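Local coordinates for protein putative histidinol-phosphate aminotransferase (Erwinia carotovora atroseptica, PDB 3LY1) that binds pyridoxal 5'-phosphate and probably works as an aminotransferase of the histidinol-phosphate aminotransferase subfamily, at residues A[294-299]-A[322-327]; A[91-96]-A[140-145]; A[87-92]-A[112-117]. All coordinates share one frame; numbering follows the deposited sequence.

In the fold
Contacts 2 and 3 are close neighbours, with centres about 6 Å apart. The centre of contact 1 is about 29 Å from each. Segments 87-92 and 91-96 overlap at Leu91 and Glu92, and contact 1 follows along the chain after both contacts have closed. Contacts 2 and 3 belong to the mixed seven-stranded sheet of the PLP-binding region. There strand 94-98 lies between strands 143-148 and 115-119. Contact 2 pairs 94-98 with 143-148. Contact 3 joins the end of helix 76-88 to the entry of strand 115-119. Backbone bonds from Leu95 to Lys115 and Thr117 link the two. Contact 1 belongs to a separate antiparallel sheet, 294-298 with 327-331, nearer the C-terminus.

Contact 1: residues A[294-299]-A[322-327]; sequences FVFHQL and PPADNW
Trp327 carries most of this contact and packs tightly against the strand backbone. Trp327 CE3 rests over the His297-Gln298 peptide, 3.4 Å from Gln298 N. Trp327 CA makes a CA-H...O contact of 3.2 Å with His297 O. Gln298 CB stands over the centre of the indole six-membered ring as a CH-pi contact, 3.9 Å from its centroid. Trp327 CB sits over one face of the Phe296 ring, 3.5 Å from Phe296 CZ. Phe296 CG is anti to its backbone N (chi1 -156°), which brings the ring to this place, with CD2 near Trp327 CE3. The two aromatic planes are nearly parallel, at 16°, but slid apart. Ala324 CB closes in at the Phe296 ring edge, 3.8 Å from Phe296 CZ.

The outer end of Gln298 and exposed Asn326 form the loose, solvent side. Gln298 runs on extended, with OE1 3.7 Å from Trp327 CZ2. The Asn326 carbonyl is held: Leu299 N donates to Asn326 O at 2.8 Å.

Trp125 meets Trp327 edge-to-face. The Phe296 side chain is about 7 Å from that of Asn152, a PLP-binding residue, but the contact does not touch the cofactor. Gln298 and Trp327 form an antiparallel non-hydrogen-bonded pair. It closes the end of a two-stranded antiparallel ladder, separate from the seven-stranded sheet, where strand 294-298 finishes and 327-331 begins.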
loop_
_atom_site.group_PDB
_atom_site.type_symbol
_atom_site.label_atom_id
_atom_site.label_comp_id
_atom_site.label_asym_id
_atom_site.label_seq_id
_atom_site.Cartn_x
_atom_site.Cartn_y
_atom_site.Cartn_z
ATOM N N PHE A 294 3.233 7.910 -23.952
ATOM C CA PHE A 294 1.912 8.349 -24.428
ATOM C C PHE A 294 2.044 9.631 -25.259
ATOM O O PHE A 294 3.065 10.310 -25.174
ATOM C CB PHE A 294 0.961 8.622 -23.259
ATOM C CG PHE A 294 1.543 9.567 -22.204
ATOM C CD1 PHE A 294 2.343 9.070 -21.186
ATOM C CD2 PHE A 294 1.278 10.919 -22.238
ATOM C CE1 PHE A 294 2.882 9.906 -20.223
ATOM C CE2 PHE A 294 1.787 11.778 -21.266
ATOM C CZ PHE A 294 2.609 11.269 -20.266
ATOM N N VAL A 295 1.023 9.949 -26.061
ATOM C CA VAL A 295 1.054 11.124 -26.915
ATOM C C VAL A 295 -0.242 11.886 -26.699
ATOM O O VAL A 295 -1.350 11.280 -26.585
ATOM C CB VAL A 295 1.222 10.733 -28.428
ATOM C CG1 VAL A 295 1.040 11.992 -29.389
ATOM C CG2 VAL A 295 2.537 10.031 -28.681
ATOM N N PHE A 296 -0.112 13.201 -26.589
ATOM C CA PHE A 296 -1.255 14.069 -26.438
ATOM C C PHE A 296 -1.430 14.723 -27.799
ATOM O O PHE A 296 -0.512 15.351 -28.308
ATOM C CB PHE A 296 -0.997 15.085 -25.320
ATOM C CG PHE A 296 -2.245 15.654 -24.678
ATOM C CD1 PHE A 296 -3.156 14.832 -24.025
ATOM C CD2 PHE A 296 -2.436 17.031 -24.628
ATOM C CE1 PHE A 296 -4.278 15.370 -23.369
ATOM C CE2 PHE A 296 -3.569 17.579 -23.967
ATOM C CZ PHE A 296 -4.471 16.750 -23.348
ATOM N N HIS A 297 -2.572 14.496 -28.435
ATOM C CA HIS A 297 -2.866 15.112 -29.741
ATOM C C HIS A 297 -4.261 15.714 -29.827
ATOM O O HIS A 297 -5.165 15.379 -29.030
ATOM C CB HIS A 297 -2.604 14.155 -30.894
ATOM C CG HIS A 297 -3.630 13.070 -31.090
ATOM N ND1 HIS A 297 -4.785 13.262 -31.818
ATOM C CD2 HIS A 297 -3.624 11.757 -30.742
ATOM C CE1 HIS A 297 -5.455 12.116 -31.898
ATOM N NE2 HIS A 297 -4.770 11.182 -31.254
ATOM N N GLN A 298 -4.400 16.608 -30.807
ATOM C CA GLN A 298 -5.608 17.371 -31.000
ATOM C C GLN A 298 -6.619 16.576 -31.804
ATOM O O GLN A 298 -6.262 15.642 -32.526
ATOM C CB GLN A 298 -5.273 18.690 -31.716
ATOM C CG GLN A 298 -6.308 19.774 -31.518
ATOM C CD GLN A 298 -5.933 21.083 -32.233
ATOM O OE1 GLN A 298 -4.770 21.439 -32.310
ATOM N NE2 GLN A 298 -6.933 21.783 -32.752
ATOM N N LEU A 299 -7.890 16.918 -31.616
ATOM C CA LEU A 299 -8.979 16.344 -32.394
ATOM C C LEU A 299 -9.790 17.446 -33.038
ATOM O O LEU A 299 -9.917 18.546 -32.471
ATOM C CB LEU A 299 -9.896 15.505 -31.517
ATOM C CG LEU A 299 -9.285 14.226 -30.966
ATOM C CD1 LEU A 299 -10.178 13.583 -29.880
ATOM C CD2 LEU A 299 -8.996 13.248 -32.142
ATOM N N PRO A 322 -9.905 17.830 -19.037
ATOM C CA PRO A 322 -10.146 19.276 -19.021
ATOM C C PRO A 322 -8.979 20.022 -18.346
ATOM O O PRO A 322 -8.301 19.460 -17.468
ATOM C CB PRO A 322 -11.473 19.426 -18.244
ATOM C CG PRO A 322 -11.573 18.209 -17.385
ATOM C CD PRO A 322 -10.880 17.091 -18.224
ATOM N N PRO A 323 -8.706 21.263 -18.782
ATOM C CA PRO A 323 -9.415 22.089 -19.765
ATOM C C PRO A 323 -9.032 21.879 -21.248
ATOM O O PRO A 323 -9.509 22.631 -22.106
ATOM C CB PRO A 323 -9.022 23.504 -19.346
ATOM C CG PRO A 323 -7.607 23.300 -18.872
ATOM C CD PRO A 323 -7.664 22.038 -18.088
ATOM N N ALA A 324 -8.221 20.868 -21.554
ATOM C CA ALA A 324 -7.831 20.598 -22.944
ATOM C C ALA A 324 -8.904 19.730 -23.588
ATOM O O ALA A 324 -8.690 18.545 -23.876
ATOM C CB ALA A 324 -6.496 19.912 -22.993
ATOM N N ASP A 325 -10.070 20.320 -23.819
ATOM C CA ASP A 325 -11.263 19.546 -24.148
ATOM C C ASP A 325 -11.243 18.923 -25.538
ATOM O O ASP A 325 -12.018 18.017 -25.792
ATOM C CB ASP A 325 -12.532 20.404 -24.031
ATOM C CG ASP A 325 -12.714 21.004 -22.632
ATOM O OD1 ASP A 325 -12.335 20.352 -21.634
ATOM O OD2 ASP A 325 -13.239 22.136 -22.559
ATOM N N ASN A 326 -10.416 19.454 -26.426
ATOM C CA ASN A 326 -10.366 18.979 -27.811
ATOM C C ASN A 326 -9.086 18.174 -28.082
ATOM O O ASN A 326 -8.600 18.124 -29.221
ATOM C CB ASN A 326 -10.496 20.156 -28.803
ATOM C CG ASN A 326 -11.826 20.916 -28.677
ATOM O OD1 ASN A 326 -12.762 20.468 -28.017
ATOM N ND2 ASN A 326 -11.901 22.079 -29.321
ATOM N N TRP A 327 -8.555 17.544 -27.027
ATOM C CA TRP A 327 -7.289 16.773 -27.087
ATOM C C TRP A 327 -7.527 15.401 -26.491
ATOM O O TRP A 327 -8.429 15.236 -25.638
ATOM C CB TRP A 327 -6.169 17.497 -26.326
ATOM C CG TRP A 327 -5.709 18.757 -27.015
ATOM C CD1 TRP A 327 -6.411 19.934 -27.124
ATOM C CD2 TRP A 327 -4.479 18.962 -27.713
ATOM N NE1 TRP A 327 -5.677 20.853 -27.835
ATOM C CE2 TRP A 327 -4.494 20.278 -28.212
ATOM C CE3 TRP A 327 -3.356 18.169 -27.953
ATOM C CZ2 TRP A 327 -3.444 20.798 -28.945
ATOM C CZ3 TRP A 327 -2.315 18.689 -28.692
ATOM C CH2 TRP A 327 -2.365 20.004 -29.172
#

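Contact 2: residues A[91-96]-A[140-145]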
loop_
_atom_site.group_PDB
_atom_site.type_symbol
_atom_site.label_atom_id
_atom_site.label_comp_id
_atom_site.label_asym_id
_atom_site.label_seq_id
_atom_site.Cartn_x
_atom_site.Cartn_y
_atom_site.Cartn_z
ATOM N N LEU A 91 -3.733 24.012 7.084
ATOM C CA LEU A 91 -4.869 24.828 6.607
ATOM C C LEU A 91 -4.376 26.151 6.003
ATOM O O LEU A 91 -5.104 26.751 5.223
ATOM C CB LEU A 91 -5.935 25.054 7.700
ATOM C CG LEU A 91 -6.860 23.863 8.057
ATOM C CD1 LEU A 91 -7.928 24.326 9.112
ATOM C CD2 LEU A 91 -7.530 23.186 6.817
ATOM N N GLU A 92 -3.133 26.545 6.314
ATOM C CA GLU A 92 -2.587 27.789 5.761
ATOM C C GLU A 92 -1.809 27.594 4.434
ATOM O O GLU A 92 -1.532 28.568 3.727
ATOM C CB GLU A 92 -1.742 28.508 6.815
ATOM C CG GLU A 92 -2.558 29.058 8.001
ATOM C CD GLU A 92 -3.163 27.970 8.894
ATOM O OE1 GLU A 92 -2.541 26.893 9.075
ATOM O OE2 GLU A 92 -4.272 28.203 9.429
ATOM N N ALA A 93 -1.515 26.341 4.078
ATOM C CA ALA A 93 -0.760 26.009 2.862
ATOM C C ALA A 93 -1.557 26.064 1.536
ATOM O O ALA A 93 -2.792 25.869 1.483
ATOM C CB ALA A 93 -0.146 24.643 3.022
ATOM N N GLN A 94 -0.842 26.368 0.463
ATOM C CA GLN A 94 -1.410 26.306 -0.884
ATOM C C GLN A 94 -0.631 25.258 -1.668
ATOM O O GLN A 94 0.551 25.055 -1.414
ATOM C CB GLN A 94 -1.329 27.652 -1.614
ATOM C CG GLN A 94 0.074 28.065 -2.036
ATOM C CD GLN A 94 0.143 29.259 -3.015
ATOM O OE1 GLN A 94 1.219 29.824 -3.191
ATOM N NE2 GLN A 94 -0.970 29.648 -3.608
ATOM N N LEU A 95 -1.299 24.604 -2.602
ATOM C CA LEU A 95 -0.621 23.768 -3.589
ATOM C C LEU A 95 -0.558 24.602 -4.872
ATOM O O LEU A 95 -1.583 25.118 -5.307
ATOM C CB LEU A 95 -1.421 22.485 -3.855
ATOM C CG LEU A 95 -0.966 21.633 -5.033
ATOM C CD1 LEU A 95 0.282 20.917 -4.625
ATOM C CD2 LEU A 95 -2.060 20.632 -5.483
ATOM N N VAL A 96 0.627 24.715 -5.454
ATOM C CA VAL A 96 0.848 25.440 -6.717
ATOM C C VAL A 96 1.126 24.406 -7.801
ATOM O O VAL A 96 2.060 23.594 -7.679
ATOM C CB VAL A 96 2.002 26.461 -6.622
ATOM C CG1 VAL A 96 2.243 27.129 -7.986
ATOM C CG2 VAL A 96 1.680 27.544 -5.567
ATOM N N SER A 140 2.143 34.572 1.260
ATOM C CA SER A 140 2.886 34.665 2.517
ATOM C C SER A 140 2.941 33.339 3.302
ATOM O O SER A 140 3.834 33.129 4.105
ATOM C CB SER A 140 2.320 35.810 3.404
ATOM O OG SER A 140 0.895 35.715 3.539
ATOM N N GLY A 141 2.059 32.402 3.033
ATOM C CA GLY A 141 2.109 31.134 3.757
ATOM C C GLY A 141 3.000 30.089 3.088
ATOM O O GLY A 141 3.698 30.368 2.100
ATOM N N PRO A 142 2.959 28.862 3.613
ATOM C CA PRO A 142 3.650 27.750 3.013
ATOM C C PRO A 142 3.030 27.315 1.662
ATOM O O PRO A 142 1.813 27.398 1.458
ATOM C CB PRO A 142 3.528 26.628 4.059
ATOM C CG PRO A 142 2.652 27.123 5.125
ATOM C CD PRO A 142 2.242 28.501 4.848
ATOM N N SER A 143 3.886 26.871 0.751
ATOM C CA SER A 143 3.454 26.410 -0.567
ATOM C C SER A 143 4.058 25.043 -0.816
ATOM O O SER A 143 5.208 24.810 -0.454
ATOM C CB SER A 143 3.952 27.324 -1.702
ATOM O OG SER A 143 3.432 28.622 -1.614
ATOM N N ILE A 144 3.287 24.162 -1.456
ATOM C CA ILE A 144 3.833 22.924 -2.039
ATOM C C ILE A 144 3.708 23.079 -3.531
ATOM O O ILE A 144 2.641 23.446 -4.014
ATOM C CB ILE A 144 3.030 21.667 -1.606
ATOM C CG1 ILE A 144 3.000 21.556 -0.075
ATOM C CG2 ILE A 144 3.591 20.371 -2.272
ATOM C CD1 ILE A 144 2.119 20.423 0.464
ATOM N N VAL A 145 4.781 22.798 -4.272
ATOM C CA VAL A 145 4.792 22.939 -5.725
ATOM C C VAL A 145 4.904 21.513 -6.249
ATOM O O VAL A 145 5.796 20.801 -5.827
ATOM C CB VAL A 145 5.991 23.770 -6.243
ATOM C CG1 VAL A 145 5.938 23.861 -7.804
ATOM C CG2 VAL A 145 6.042 25.159 -5.589
#
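Side chains alternate across the two faces of this parallel strand pair, and each meets its counterpart differently. Leu95 and Ile144 share one face and cross obliquely. Leu95 CG is anti to its backbone N (chi1 170°). Its CD1 branch turns back toward the partner strand, 4.1 Å from Ile144 CG2 and closer still to Ile144 O. Ile144 CG2 is likewise anti to its own N.

On the opposite face Gln94 pairs with Ser143, and Val96 with Val145. Gln94 CG takes the crowded position between N and carbonyl carbon (chi1 71°). This sets Gln94 CG 3.4 Å from Ser143 OG. Val96 CB faces Val145 CG2 at 4.4 Å, a looser apolar contact. Before the strands begin, Ala93 CB lies beside the Pro142 ring, 4.3 Å from Pro142 CG.

Three backbone bonds fix this register. Gln94 N donates to Pro142 O at 3.0 Å, in the carbonyl plane. Ile144 N donates to Gln94 O and Val96 N to Ile144 O, both nearly along the C=O axis. The last is the shortest, with Val96 N 2.8 Å from Ile144 O. CA-H...O contacts flank the bonds, among them Leu95 CA to Ile144 O. The axes of 94-96 and 143-145 run in the same sense, 26° apart.

These are adjacent parallel strands inside the mixed seven-stranded sheet, with helices packed on both faces. Strand 94-98 is bonded on its other side to strand 115-119, and strand 143-148 to 174-179. Helix 129-137 covers the Val96 and Val145 face through Val136. Helix 76-88 packs on Ile144 through Ile85 and Tyr88.

Contact 3: residues A[87-92]-A[112-117]. With EDO (1,2-ethanediol), chain I.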
loop_
_atom_site.group_PDB
_atom_site.type_symbol
_atom_site.label_atom_id
_atom_site.label_comp_id
_atom_site.label_asym_id
_atom_site.label_seq_id
_atom_site.Cartn_x
_atom_site.Cartn_y
_atom_site.Cartn_z
ATOM N N ALA A 87 2.303 15.181 4.673
ATOM C CA ALA A 87 3.420 15.579 5.505
ATOM C C ALA A 87 3.598 17.089 5.559
ATOM O O ALA A 87 4.006 17.605 6.594
ATOM C CB ALA A 87 4.734 14.904 5.018
ATOM N N TYR A 88 3.260 17.783 4.469
ATOM C CA TYR A 88 3.520 19.214 4.316
ATOM C C TYR A 88 2.253 20.068 4.261
ATOM O O TYR A 88 2.327 21.286 4.104
ATOM C CB TYR A 88 4.448 19.438 3.117
ATOM C CG TYR A 88 5.831 18.977 3.480
ATOM C CD1 TYR A 88 6.675 19.799 4.222
ATOM C CD2 TYR A 88 6.247 17.684 3.226
ATOM C CE1 TYR A 88 7.914 19.371 4.640
ATOM C CE2 TYR A 88 7.483 17.247 3.621
ATOM C CZ TYR A 88 8.322 18.104 4.343
ATOM O OH TYR A 88 9.562 17.670 4.762
ATOM N N ALA A 89 1.107 19.436 4.462
ATOM C CA ALA A 89 -0.166 20.118 4.455
ATOM C C ALA A 89 -0.411 20.922 5.734
ATOM O O ALA A 89 0.013 20.538 6.805
ATOM C CB ALA A 89 -1.280 19.093 4.252
ATOM N N SER A 90 -1.089 22.050 5.601
ATOM C CA SER A 90 -1.701 22.709 6.740
ATOM C C SER A 90 -2.861 23.523 6.199
ATOM O O SER A 90 -2.984 23.694 4.990
ATOM C CB SER A 90 -0.697 23.599 7.474
ATOM O OG SER A 90 -0.207 24.615 6.614
ATOM N N LEU A 91 -3.733 24.012 7.084
ATOM C CA LEU A 91 -4.869 24.828 6.607
ATOM C C LEU A 91 -4.376 26.151 6.003
ATOM O O LEU A 91 -5.104 26.751 5.223
ATOM C CB LEU A 91 -5.935 25.054 7.700
ATOM C CG LEU A 91 -6.860 23.863 8.057
ATOM C CD1 LEU A 91 -7.928 24.326 9.112
ATOM C CD2 LEU A 91 -7.530 23.186 6.817
ATOM N N GLU A 92 -3.133 26.545 6.314
ATOM C CA GLU A 92 -2.587 27.789 5.761
ATOM C C GLU A 92 -1.809 27.594 4.434
ATOM O O GLU A 92 -1.532 28.568 3.727
ATOM C CB GLU A 92 -1.742 28.508 6.815
ATOM C CG GLU A 92 -2.558 29.058 8.001
ATOM C CD GLU A 92 -3.163 27.970 8.894
ATOM O OE1 GLU A 92 -2.541 26.893 9.075
ATOM O OE2 GLU A 92 -4.272 28.203 9.429
ATOM N N ALA A 112 -6.809 17.786 2.360
ATOM C CA ALA A 112 -6.135 18.542 3.407
ATOM C C ALA A 112 -6.708 19.958 3.655
ATOM O O ALA A 112 -6.319 20.659 4.618
ATOM C CB ALA A 112 -4.599 18.590 3.103
ATOM N N GLY A 113 -7.651 20.386 2.829
ATOM C CA GLY A 113 -8.290 21.699 3.048
ATOM C C GLY A 113 -7.422 22.854 2.571
ATOM O O GLY A 113 -7.651 23.992 2.928
HETATM N N MSE A 114 -6.446 22.554 1.722
HETATM C CA MSE A 114 -5.537 23.566 1.184
HETATM C C MSE A 114 -6.133 24.358 0.014
HETATM O O MSE A 114 -6.886 23.818 -0.827
HETATM C CB MSE A 114 -4.247 22.895 0.721
HETATM C CG MSE A 114 -3.468 22.292 1.869
HETATM SE SE MSE A 114 -1.971 21.198 1.229
HETATM C CE MSE A 114 -1.004 22.582 0.163
ATOM N N LYS A 115 -5.751 25.626 -0.063
ATOM C CA LYS A 115 -5.919 26.395 -1.283
ATOM C C LYS A 115 -5.185 25.705 -2.428
ATOM O O LYS A 115 -4.055 25.273 -2.257
ATOM C CB LYS A 115 -5.327 27.784 -1.084
ATOM C CG LYS A 115 -5.431 28.675 -2.287
ATOM C CD LYS A 115 -4.918 30.088 -1.981
ATOM C CE LYS A 115 -5.185 31.011 -3.175
ATOM N NZ LYS A 115 -4.990 32.429 -2.771
ATOM N N VAL A 116 -5.814 25.615 -3.589
ATOM C CA VAL A 116 -5.176 25.031 -4.776
ATOM C C VAL A 116 -5.063 26.139 -5.811
ATOM O O VAL A 116 -6.072 26.714 -6.216
ATOM C CB VAL A 116 -5.978 23.871 -5.346
ATOM C CG1 VAL A 116 -5.368 23.394 -6.638
ATOM C CG2 VAL A 116 -6.023 22.714 -4.334
ATOM N N THR A 117 -3.833 26.469 -6.180
ATOM C CA THR A 117 -3.546 27.592 -7.059
ATOM C C THR A 117 -3.046 27.037 -8.388
ATOM O O THR A 117 -1.912 26.547 -8.482
ATOM C CB THR A 117 -2.510 28.545 -6.399
ATOM O OG1 THR A 117 -3.051 29.068 -5.177
ATOM C CG2 THR A 117 -2.150 29.724 -7.334
HETATM C C1 EDO I . 5.177 23.186 2.831
HETATM O O1 EDO I . 4.715 22.953 4.182
HETATM C C2 EDO I . 6.309 24.200 2.760
HETATM O O2 EDO I . 7.371 23.892 3.681
HETATM O O HOH W 1 -4.686 27.101 2.639
#
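A Schellman motif at Gly113 ends helix 104-111, and this contact sets it against the end of helix 76-88. Ala89 is the first residue after that helix to leave helical backbone angles. The two helix ends meet through small side chains. Ala89 CB and Ala112 CB point at each other and touch at 3.5 Å.

The selenomethionine Met114 fills in beside them. Its CG is anti to the carbonyl carbon (chi1 -66°). The CA-CB-CG-SE run is extended and carries SE alongside Ala89, 3.7 Å from Ala89 CB. The bend at chi3 (58°) then turns CE aside. Further back on the same side chain, Met114 CG lies 3.5 Å from Ser90 O.

Leu91 approaches from the exposed side. Its CB leads away from the partner segment, but the CD2 branch returns, 3.6 Å from Ala112 O. Gly113 has positive phi (79°), which favours glycine. A CB there would also clash with Leu91 CD2.

A water donates to Leu91 O at 2.6 Å and accepts from Lys115 N at 3.3 Å. It gives a polar link between the segments, the second leg long. At the helix end, a 1,2-ethanediol, probably from the crystallisation liquor, donates from its O1 to Tyr88 O at 2.9 Å. The same EDO O1 lies at the edge of the Tyr88 ring.

No direct hydrogen bond crosses between the segments. The helix end and the strand entry are therefore joined by close apolar contact. Buried Met114 also packs on Ala93, Leu95 and Ile144, which ties the join to the sheet.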